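Local coordinates for protein leucyl-tRNA synthetase subunit alpha (Aquifex aeolicus, PDB 3O0A) that forms the CP1 hydrolytic domain of a leucine–tRNA ligase, which probably edits mischarged tRNA by cleaving off wrongly attached amino acids, at residues A53-L58 and W150-K155. Sequence-based numbering, arbitrary orientation.
Sequences ATFVVL and WEFAKK
F55 meets F152 and A153 in a buried, wholly apolar contact between strand 55-58 and helix 147-156, a compact example of how a helix is seated on a β-sheet by a few side chains. Much of the bridging is done by F55, whose CB leaves the strand toward the helix. Its CG sits between the backbone N and the carbonyl carbon (chi1 59°), and from there the far rim of the ring extends to two consecutive helical residues. On one flank CE2 comes within 3.5 Å of F152 CD2, and on the other CE1 lies 4.1 Å from A153 CB. The planes of the two phenyl rings lie near parallel, 27° apart, but are slid so far that the rings barely overlap, their centroids 5.8 Å from each other. F152 places its ring here with CG anti to its backbone N (chi1 -167°), and the ring also meets those of Y129 and Y156, extending the aromatic cluster beyond the strand. A153 presents only a methyl where strand and helix come nearest, the CA atoms of F55 and A153 being 8.9 Å apart. V57, two residues along the strand, also points toward the helix, but V57 CG2 stays 4.7 Å from F152 CE2, a looser approach. Replacing F55 with alanine would probably open a gap between helix and strand, leaving F152 CD2 and the A153 methyl without their partner in strand 55-58. The strand beneath is held by backbone hydrogen bonds on both flanks: V56 pairs with P123 and W125, while F55 pairs with C141 and V57 with I139. Packing of a helix on one face of a sheet through buried apolar side chains is a general feature of proteins that mix helices and sheets; here it joins helix 147-156 to the mixed sheet of the editing domain.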
loop_
_atom_site.group_PDB
_atom_site.type_symbol
_atom_site.label_atom_id
_atom_site.label_comp_id
_atom_site.label_asym_id
_atom_site.label_seq_id
_atom_site.Cartn_x
_atom_site.Cartn_y
_atom_site.Cartn_z
ATOM N N ALA A 53 7.914 1.249 1.127
ATOM C CA ALA A 53 6.553 1.452 0.631
ATOM C C ALA A 53 6.327 2.933 0.370
ATOM O O ALA A 53 6.460 3.759 1.273
ATOM C CB ALA A 53 5.505 0.881 1.613
ATOM N N THR A 54 6.032 3.270 -0.882
ATOM C CA THR A 54 5.806 4.677 -1.248
ATOM C C THR A 54 4.361 4.962 -1.647
ATOM O O THR A 54 4.000 6.120 -1.929
ATOM C CB THR A 54 6.763 5.132 -2.365
ATOM O OG1 THR A 54 6.531 4.356 -3.543
ATOM C CG2 THR A 54 8.216 4.966 -1.930
ATOM N N PHE A 55 3.555 3.898 -1.714
ATOM C CA PHE A 55 2.108 4.011 -1.885
ATOM C C PHE A 55 1.429 2.691 -1.540
ATOM O O PHE A 55 2.104 1.665 -1.365
ATOM C CB PHE A 55 1.723 4.520 -3.304
ATOM C CG PHE A 55 2.197 3.658 -4.447
ATOM C CD1 PHE A 55 3.527 3.693 -4.880
ATOM C CD2 PHE A 55 1.286 2.881 -5.160
ATOM C CE1 PHE A 55 3.947 2.923 -5.967
ATOM C CE2 PHE A 55 1.697 2.107 -6.249
ATOM C CZ PHE A 55 3.033 2.127 -6.649
ATOM N N VAL A 56 0.107 2.754 -1.380
ATOM C CA VAL A 56 -0.726 1.602 -1.082
ATOM C C VAL A 56 -1.739 1.466 -2.205
ATOM O O VAL A 56 -2.249 2.477 -2.694
ATOM C CB VAL A 56 -1.437 1.809 0.284
ATOM C CG1 VAL A 56 -2.505 0.741 0.551
ATOM C CG2 VAL A 56 -0.399 1.834 1.414
ATOM N N VAL A 57 -2.020 0.230 -2.625
ATOM C CA VAL A 57 -3.057 -0.007 -3.638
ATOM C C VAL A 57 -4.114 -0.998 -3.145
ATOM O O VAL A 57 -3.783 -2.075 -2.655
ATOM C CB VAL A 57 -2.478 -0.521 -4.980
ATOM C CG1 VAL A 57 -3.616 -0.900 -5.930
ATOM C CG2 VAL A 57 -1.587 0.543 -5.635
ATOM N N LEU A 58 -5.385 -0.618 -3.278
ATOM C CA LEU A 58 -6.501 -1.506 -3.000
ATOM C C LEU A 58 -7.000 -2.051 -4.322
ATOM O O LEU A 58 -7.093 -1.314 -5.308
ATOM C CB LEU A 58 -7.650 -0.721 -2.354
ATOM C CG LEU A 58 -7.575 -0.406 -0.850
ATOM C CD1 LEU A 58 -6.221 0.094 -0.398
ATOM C CD2 LEU A 58 -8.710 0.546 -0.435
ATOM N N TRP A 150 6.812 -0.997 -9.790
ATOM C CA TRP A 150 7.716 -0.103 -10.492
ATOM C C TRP A 150 7.028 0.482 -11.728
ATOM O O TRP A 150 7.071 1.687 -11.962
ATOM C CB TRP A 150 8.973 -0.859 -10.918
ATOM C CG TRP A 150 9.995 0.018 -11.530
ATOM C CD1 TRP A 150 11.034 0.635 -10.897
ATOM C CD2 TRP A 150 10.098 0.376 -12.916
ATOM N NE1 TRP A 150 11.775 1.360 -11.800
ATOM C CE2 TRP A 150 11.219 1.225 -13.044
ATOM C CE3 TRP A 150 9.344 0.071 -14.056
ATOM C CZ2 TRP A 150 11.619 1.764 -14.278
ATOM C CZ3 TRP A 150 9.740 0.612 -15.288
ATOM C CH2 TRP A 150 10.865 1.450 -15.382
ATOM N N GLU A 151 6.381 -0.392 -12.491
ATOM C CA GLU A 151 5.690 0.004 -13.726
ATOM C C GLU A 151 4.511 0.937 -13.448
ATOM O O GLU A 151 4.280 1.899 -14.190
ATOM C CB GLU A 151 5.235 -1.241 -14.486
ATOM C CG GLU A 151 6.394 -2.042 -15.073
ATOM C CD GLU A 151 6.030 -3.484 -15.404
ATOM O OE1 GLU A 151 4.941 -3.962 -15.005
ATOM O OE2 GLU A 151 6.854 -4.150 -16.057
ATOM N N PHE A 152 3.773 0.656 -12.378
ATOM C CA PHE A 152 2.703 1.546 -11.949
ATOM C C PHE A 152 3.255 2.911 -11.547
ATOM O O PHE A 152 2.699 3.940 -11.934
ATOM C CB PHE A 152 1.894 0.939 -10.803
ATOM C CG PHE A 152 0.599 1.668 -10.533
ATOM C CD1 PHE A 152 -0.546 1.374 -11.274
ATOM C CD2 PHE A 152 0.529 2.655 -9.548
ATOM C CE1 PHE A 152 -1.746 2.052 -11.032
ATOM C CE2 PHE A 152 -0.669 3.336 -9.300
ATOM C CZ PHE A 152 -1.802 3.029 -10.042
ATOM N N ALA A 153 4.347 2.916 -10.782
ATOM C CA ALA A 153 4.966 4.163 -10.326
ATOM C C ALA A 153 5.490 4.997 -11.496
ATOM O O ALA A 153 5.400 6.223 -11.473
ATOM C CB ALA A 153 6.086 3.885 -9.312
ATOM N N LYS A 154 6.033 4.320 -12.504
ATOM C CA LYS A 154 6.524 4.977 -13.716
ATOM C C LYS A 154 5.388 5.707 -14.437
ATOM O O LYS A 154 5.533 6.872 -14.835
ATOM C CB LYS A 154 7.178 3.954 -14.648
ATOM C CG LYS A 154 7.838 4.570 -15.866
ATOM C CD LYS A 154 8.278 3.514 -16.874
ATOM C CE LYS A 154 8.979 4.149 -18.060
ATOM N NZ LYS A 154 10.295 4.728 -17.673
ATOM N N LYS A 155 4.263 5.011 -14.601
ATOM C CA LYS A 155 3.095 5.557 -15.294
ATOM C C LYS A 155 2.494 6.745 -14.546
ATOM O O LYS A 155 2.144 7.757 -15.158
ATOM C CB LYS A 155 2.042 4.462 -15.517
ATOM C CG LYS A 155 0.667 4.935 -16.042
ATOM C CD LYS A 155 0.730 5.638 -17.377
ATOM C CE LYS A 155 -0.609 6.301 -17.690
ATOM N NZ LYS A 155 -0.587 7.051 -18.982
#